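Long-range contacts in lipoprotein (Bacteroides vulgatus, PDB 3U6G), which is of unknown function but has an immunoglobulin-like fold and is probably a lipoprotein related to PLAT/LH2 and C2-like calcium-binding domains: residues V27-A32 / M72-S77; A38-D43 / M61-N66; G76-I81 / E117-S122. All blocks are in the same frame, centred on the assembly; numbering follows the deposited sequence. Where two conformers were deposited one is given.

Contact 1: V27-A32 / M72-S77; sequences VSIGGA and MTCAGS
Ile29 meets two side chains of the neighbouring strand. Its CG1 rests on the sulphur of Cys74, with CG1 and SG 3.9 Å apart, and its CG2 lies 3.7 Å from CE of Met72, a selenomethionine whose long, extended chain crosses the isoleucine obliquely. Cys74 SG is anti to the backbone N (chi1 175°), a setting in which the sulphur touches both Ile29 and CB of Val27. Branched aliphatic residues and a compact thiol suit this closely filled apolar side. An alanine in place of Ile29 would probably take away the packing of CG2 on Met72 CE and of CG1 on Cys74 SG, opening a gap between those two side chains.

Beneath these side chains runs a regular antiparallel ladder, the strands 24-33 and 71-80 lying side by side in a sheet of the immunoglobulin-like fold. Ser28 N and Ala75 O are 2.8 Å apart, Thr73 N and Gly30 O likewise 2.8 Å, and the return bonds from Ala75 N and Gly30 N complete two hydrogen-bonded pairs. Between them the CA of Ile29 points its hydrogen at Thr73 O.

The other face bears Ser28, Thr73 and Ala75, small or polar residues. In the conformer described, Thr73 OG1 lies 3.2 Å from Gly30 O, and a water bridges Thr73 OG1 to Ser28 O. Across the subunit interface, Ser28 packs on Gly30 of the second subunit and Ala75 on Thr73 of that same neighbour, consistent with a close approach of the two subunits here. On the interior side, Ile14 of strand 10-18 lies against Val27 and Cys74, while Cys63 of strand 60-65 touches both Ile29 and Met72.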
# COMPACT_ATOMS: atom_id res chain seq x y z
N VAL A 27 5.47 -7.52 -0.24
CA VAL A 27 4.21 -6.83 -0.44
C VAL A 27 3.71 -6.20 0.86
O VAL A 27 4.01 -6.67 1.95
CB VAL A 27 3.10 -7.75 -1.03
CG1 VAL A 27 3.53 -8.31 -2.39
CG2 VAL A 27 2.70 -8.86 -0.03
N SER A 28 2.96 -5.12 0.67
CA SER A 28 2.21 -4.47 1.73
C SER A 28 0.75 -4.44 1.31
O SER A 28 0.42 -4.07 0.18
CB SER A 28 2.73 -3.06 2.00
OG SER A 28 3.94 -3.13 2.74
N ILE A 29 -0.12 -4.89 2.21
CA ILE A 29 -1.53 -5.04 1.92
C ILE A 29 -2.34 -4.32 3.00
O ILE A 29 -1.98 -4.34 4.17
CB ILE A 29 -1.92 -6.54 1.88
CG1 ILE A 29 -1.25 -7.20 0.68
CG2 ILE A 29 -3.46 -6.72 1.86
CD1 ILE A 29 -1.22 -8.71 0.75
N GLY A 30 -3.36 -3.59 2.56
CA GLY A 30 -4.27 -2.97 3.47
C GLY A 30 -5.60 -2.73 2.81
O GLY A 30 -5.75 -2.87 1.60
N GLY A 31 -6.58 -2.34 3.59
CA GLY A 31 -7.88 -1.96 3.04
C GLY A 31 -8.57 -0.99 3.96
O GLY A 31 -8.00 -0.53 4.95
N ALA A 32 -9.82 -0.70 3.63
CA ALA A 32 -10.62 0.22 4.42
C ALA A 32 -12.05 -0.22 4.49
O ALA A 32 -12.60 -0.76 3.53
CB ALA A 32 -10.56 1.62 3.80
N MSE A 72 -9.38 -2.62 -1.01
CA MSE A 72 -8.20 -3.35 -0.59
C MSE A 72 -7.12 -3.09 -1.64
O MSE A 72 -7.42 -2.98 -2.82
CB MSE A 72 -8.48 -4.85 -0.44
CG MSE A 72 -7.43 -5.73 0.42
SE MSE A 72 -7.88 -7.50 0.23
CE MSE A 72 -6.87 -8.11 1.75
N THR A 73 -5.89 -2.97 -1.18
CA THR A 73 -4.72 -2.64 -2.01
C THR A 73 -3.55 -3.55 -1.69
O THR A 73 -3.39 -3.96 -0.54
CB THR A 73 -4.20 -1.23 -1.69
OG1 THR A 73 -3.92 -1.11 -0.28
CG2 THR A 73 -5.20 -0.20 -2.10
N CYS A 74 -2.72 -3.82 -2.70
CA CYS A 74 -1.49 -4.56 -2.53
C CYS A 74 -0.43 -3.82 -3.32
O CYS A 74 -0.59 -3.61 -4.54
CB CYS A 74 -1.64 -5.99 -3.07
SG CYS A 74 -0.12 -6.97 -3.04
N ALA A 75 0.61 -3.39 -2.62
CA ALA A 75 1.79 -2.76 -3.23
C ALA A 75 2.98 -3.66 -3.03
O ALA A 75 3.21 -4.19 -1.95
CB ALA A 75 2.07 -1.38 -2.62
N GLY A 76 3.76 -3.85 -4.08
CA GLY A 76 4.88 -4.75 -4.00
C GLY A 76 6.17 -4.23 -4.60
O GLY A 76 6.17 -3.32 -5.42
N SER A 77 7.26 -4.84 -4.16
CA SER A 77 8.54 -4.60 -4.79
C SER A 77 9.20 -5.91 -5.12
O SER A 77 9.05 -6.92 -4.43
CB SER A 77 9.48 -3.77 -3.91
OG SER A 77 9.89 -4.53 -2.79
O HOH W 1 -1.06 -1.37 0.03

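Contact 2: A38-D43 / M61-N66; sequences AKLYND and MSCCTN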
# COMPACT_ATOMS: atom_id res chain seq x y z
N ALA A 38 -9.12 -1.81 7.30
CA ALA A 38 -9.81 -3.10 7.26
C ALA A 38 -9.07 -4.17 8.05
O ALA A 38 -7.85 -4.25 8.03
CB ALA A 38 -9.96 -3.56 5.82
N LYS A 39 -9.84 -5.01 8.73
CA LYS A 39 -9.27 -6.20 9.35
C LYS A 39 -8.89 -7.18 8.24
O LYS A 39 -9.60 -7.31 7.22
CB LYS A 39 -10.24 -6.82 10.35
CG LYS A 39 -10.30 -6.05 11.66
CD LYS A 39 -11.42 -6.51 12.54
CE LYS A 39 -11.42 -5.79 13.87
NZ LYS A 39 -10.16 -6.03 14.67
N LEU A 40 -7.75 -7.84 8.43
CA LEU A 40 -7.18 -8.71 7.42
C LEU A 40 -7.01 -10.13 7.98
O LEU A 40 -6.71 -10.31 9.15
CB LEU A 40 -5.79 -8.18 7.00
CG LEU A 40 -5.75 -6.74 6.48
CD1 LEU A 40 -4.29 -6.29 6.29
CD2 LEU A 40 -6.56 -6.55 5.21
N TYR A 41 -7.13 -11.11 7.08
CA TYR A 41 -7.13 -12.52 7.41
C TYR A 41 -6.26 -13.25 6.38
O TYR A 41 -6.25 -12.88 5.21
CB TYR A 41 -8.56 -13.08 7.37
CG TYR A 41 -9.49 -12.36 8.32
CD1 TYR A 41 -10.10 -11.18 7.95
CD2 TYR A 41 -9.76 -12.84 9.59
CE1 TYR A 41 -10.94 -10.49 8.80
CE2 TYR A 41 -10.60 -12.16 10.47
CZ TYR A 41 -11.19 -10.98 10.06
OH TYR A 41 -12.02 -10.29 10.88
N ASN A 42 -5.57 -14.29 6.82
CA ASN A 42 -4.73 -15.10 5.94
C ASN A 42 -5.50 -16.19 5.20
O ASN A 42 -6.73 -16.24 5.27
CB ASN A 42 -3.52 -15.65 6.73
CG ASN A 42 -3.89 -16.75 7.71
OD1 ASN A 42 -5.00 -17.30 7.68
ND2 ASN A 42 -2.95 -17.09 8.58
N ASP A 43 -4.79 -17.05 4.47
CA ASP A 43 -5.43 -18.07 3.64
C ASP A 43 -6.24 -19.12 4.42
O ASP A 43 -7.11 -19.78 3.85
CB ASP A 43 -4.40 -18.76 2.72
CG ASP A 43 -3.33 -19.52 3.50
OD1 ASP A 43 -2.68 -18.92 4.38
OD2 ASP A 43 -3.11 -20.72 3.21
N MSE A 61 0.14 -16.94 -1.89
CA MSE A 61 -0.36 -16.37 -0.65
C MSE A 61 -1.62 -15.59 -0.93
O MSE A 61 -1.83 -15.06 -2.01
CB MSE A 61 0.71 -15.51 0.02
CG MSE A 61 0.99 -14.19 -0.65
SE MSE A 61 -0.17 -12.74 -0.04
CE MSE A 61 -0.70 -13.42 1.68
N SER A 62 -2.51 -15.56 0.05
CA SER A 62 -3.70 -14.76 -0.09
C SER A 62 -4.02 -14.05 1.21
O SER A 62 -3.63 -14.49 2.31
CB SER A 62 -4.88 -15.61 -0.55
OG SER A 62 -5.07 -16.68 0.33
N CYS A 63 -4.79 -12.98 1.07
CA CYS A 63 -5.19 -12.14 2.18
C CYS A 63 -6.59 -11.63 1.86
O CYS A 63 -6.86 -11.24 0.74
CB CYS A 63 -4.18 -10.96 2.33
SG CYS A 63 -4.53 -9.90 3.76
N CYS A 64 -7.50 -11.64 2.83
CA CYS A 64 -8.83 -11.10 2.62
C CYS A 64 -9.30 -10.29 3.80
O CYS A 64 -8.67 -10.31 4.87
CB CYS A 64 -9.85 -12.22 2.32
SG CYS A 64 -10.19 -13.30 3.73
N THR A 65 -10.39 -9.58 3.58
CA THR A 65 -11.00 -8.74 4.58
C THR A 65 -12.23 -9.43 5.17
O THR A 65 -12.60 -10.52 4.75
CB THR A 65 -11.44 -7.39 3.96
OG1 THR A 65 -12.52 -7.62 3.04
CG2 THR A 65 -10.28 -6.67 3.26
N ASN A 66 -12.85 -8.78 6.16
CA ASN A 66 -14.21 -9.11 6.52
C ASN A 66 -15.16 -8.52 5.48
O ASN A 66 -14.73 -7.86 4.52
CB ASN A 66 -14.55 -8.69 7.96
CG ASN A 66 -14.68 -7.18 8.15
OD1 ASN A 66 -14.94 -6.43 7.20
ND2 ASN A 66 -14.52 -6.72 9.41
O HOH W 2 -14.13 -8.53 11.62
O HOH W 3 -1.97 -16.45 3.59
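Tyr41 sets its ring against Cys64 O and Asn66, with CG anti to the carbonyl carbon (chi1 -58°). The ring directs one edge at Cys64 O, which lies in the ring plane 3.5 Å from CD1. Farther out, CE1 approaches Asn66 N to 3.7 Å, and ring and amide planes lie 40° apart. A water joins Tyr41 OH to Asn66 ND2; Asn66 OD1 turns instead to Asn68 N.

The sulphur of Cys64 lies 4.0 Å from Tyr41 CB. On the opposite face, Cys63 has SG anti to the backbone N (chi1 -176°), meeting CB of Leu40 at 3.9 Å. The slim thiol and the branched leucine suit this interior side, where Met72 and Ile48 also pack. Thr65 divides its roles: CG2 faces Ala38 CB, while OG1 donates to Asn66 O and accepts from His10 N.

Tyr41 N and Cys64 O are 2.8 Å apart, and Cys64 N returns a bond to Tyr41 O. Beyond this pair, a water replaces direct pairing by linking Asp43 N with Ser62 O. The arrangement is a short, weakly bonded antiparallel pairing whose one clear hydrogen-bonded pair is Tyr41 with Cys64, joining strands 36-41 and 60-65 of the immunoglobulin-like fold.

Contact 3: G76-I81 / E117-S122; sequences GSVSSI and ETFSVS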
# COMPACT_ATOMS: atom_id res chain seq x y z
N GLY A 76 3.76 -3.85 -4.08
CA GLY A 76 4.88 -4.75 -4.00
C GLY A 76 6.17 -4.23 -4.60
O GLY A 76 6.17 -3.32 -5.42
N SER A 77 7.26 -4.84 -4.16
CA SER A 77 8.54 -4.60 -4.79
C SER A 77 9.20 -5.91 -5.12
O SER A 77 9.05 -6.92 -4.43
CB SER A 77 9.48 -3.77 -3.91
OG SER A 77 9.89 -4.53 -2.79
N VAL A 78 9.91 -5.88 -6.24
CA VAL A 78 10.65 -7.01 -6.75
C VAL A 78 12.06 -6.53 -6.98
O VAL A 78 12.26 -5.52 -7.65
CB VAL A 78 10.04 -7.52 -8.08
CG1 VAL A 78 10.91 -8.63 -8.68
CG2 VAL A 78 8.60 -7.99 -7.86
N SER A 79 13.03 -7.24 -6.42
CA SER A 79 14.42 -6.83 -6.56
C SER A 79 15.34 -8.02 -6.77
O SER A 79 15.03 -9.15 -6.38
CB SER A 79 14.85 -6.03 -5.34
OG SER A 79 14.73 -6.81 -4.16
N SER A 80 16.49 -7.76 -7.40
CA SER A 80 17.49 -8.79 -7.67
C SER A 80 18.83 -8.16 -7.99
O SER A 80 18.90 -7.12 -8.65
CB SER A 80 17.07 -9.71 -8.83
OG SER A 80 18.05 -10.71 -9.06
N ILE A 81 19.90 -8.79 -7.48
CA ILE A 81 21.27 -8.44 -7.87
C ILE A 81 21.93 -9.59 -8.65
O ILE A 81 23.15 -9.58 -8.84
CB ILE A 81 22.16 -8.12 -6.63
CG1 ILE A 81 22.14 -9.28 -5.62
CG2 ILE A 81 21.70 -6.81 -6.01
CD1 ILE A 81 23.30 -9.27 -4.64
N GLU A 117 11.87 -3.14 -9.14
CA GLU A 117 10.62 -2.81 -9.78
C GLU A 117 9.52 -2.81 -8.73
O GLU A 117 9.65 -3.46 -7.70
CB GLU A 117 10.29 -3.81 -10.88
CG GLU A 117 11.38 -3.93 -11.94
CD GLU A 117 11.47 -2.71 -12.85
OE1 GLU A 117 10.51 -1.91 -12.90
OE2 GLU A 117 12.49 -2.58 -13.56
N THR A 118 8.45 -2.08 -9.00
CA THR A 118 7.33 -2.02 -8.07
C THR A 118 6.02 -2.23 -8.81
O THR A 118 5.94 -2.08 -10.03
CB THR A 118 7.32 -0.67 -7.31
OG1 THR A 118 7.08 0.42 -8.21
CG2 THR A 118 8.62 -0.46 -6.55
N PHE A 119 4.99 -2.57 -8.05
CA PHE A 119 3.68 -2.76 -8.62
C PHE A 119 2.62 -2.45 -7.60
O PHE A 119 2.90 -2.43 -6.39
CB PHE A 119 3.53 -4.19 -9.16
CG PHE A 119 3.66 -5.28 -8.10
CD1 PHE A 119 2.60 -5.57 -7.25
CD2 PHE A 119 4.82 -6.03 -8.01
CE1 PHE A 119 2.72 -6.58 -6.29
CE2 PHE A 119 4.95 -7.04 -7.06
CZ PHE A 119 3.89 -7.32 -6.20
N SER A 120 1.41 -2.21 -8.10
CA SER A 120 0.27 -1.98 -7.23
C SER A 120 -0.99 -2.48 -7.90
O SER A 120 -1.14 -2.33 -9.11
CB SER A 120 0.13 -0.49 -6.89
OG SER A 120 -0.87 -0.26 -5.91
N VAL A 121 -1.86 -3.07 -7.11
CA VAL A 121 -3.20 -3.42 -7.58
C VAL A 121 -4.19 -3.24 -6.45
O VAL A 121 -3.86 -3.43 -5.28
CB VAL A 121 -3.26 -4.84 -8.17
CG1 VAL A 121 -3.03 -5.87 -7.12
CG2 VAL A 121 -4.59 -5.08 -8.91
N SER A 122 -5.41 -2.88 -6.81
CA SER A 122 -6.46 -2.73 -5.82
C SER A 122 -7.75 -3.33 -6.32
O SER A 122 -7.86 -3.76 -7.48
CB SER A 122 -6.66 -1.25 -5.50
OG SER A 122 -7.41 -0.63 -6.53
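Phe119 carries CG between its backbone N and carbonyl carbon (chi1 61°), and with chi2 at 79° the ring lies over Gly76 of the neighbouring strand. Gly76 CA faces the ring in a CH-pi contact, 3.7 Å from its centroid and offset toward the rim, with CZ at 3.5 Å. Glycine suits the site because a side chain on this face would run into the ring. Val78 CG2 approaches the phenylalanine edge in its plane, 3.9 Å from CE2; the two side chains cross at about a right angle. Thus the ring has the glycine backbone against one face and a valine methyl at its edge, while Leu104, Val92 and Val27 add further apolar contacts.

Two hydrogen-bonded pairs hold the backbones beneath. Gly76 N reaches Phe119 O at 2.8 Å, and Phe119 N answers to Gly76 O. Val78 and Glu117 exchange a second pair of bonds, with Val78 N and Glu117 O also 2.8 Å apart. Glu117 is exposed, its carboxylate turned from the pairing, as befits a charged residue.

On the reverse face, Ser77 packs on Ala32 of the second subunit and Thr118 on Phe71 of the same neighbour. The ring of Phe119 laid over a glycine of the adjacent antiparallel strand, 71-80, is the arrangement known as aromatic rescue of glycine.

Strand 71-80 connects contact 1 with contact 3: it pairs with strand 24-33 along one side and strand 115-122 along the other, and Gly76 and Ser77 belong to both contacts, whose centres are about 11 Å apart. A probable hydrogen bond of 2.9 Å from Cys74 N to Val121 O continues the pairing between them. Contact 2, nested within the chain loop closed by contact 1, also has its centre about 11 Å from it; Gly31 O and Ala38 N lie 2.9 Å apart where they meet. Contacts 2 and 3 do not touch, their centres being about 20 Å apart. Contacts 1 and 3 both face the second subunit.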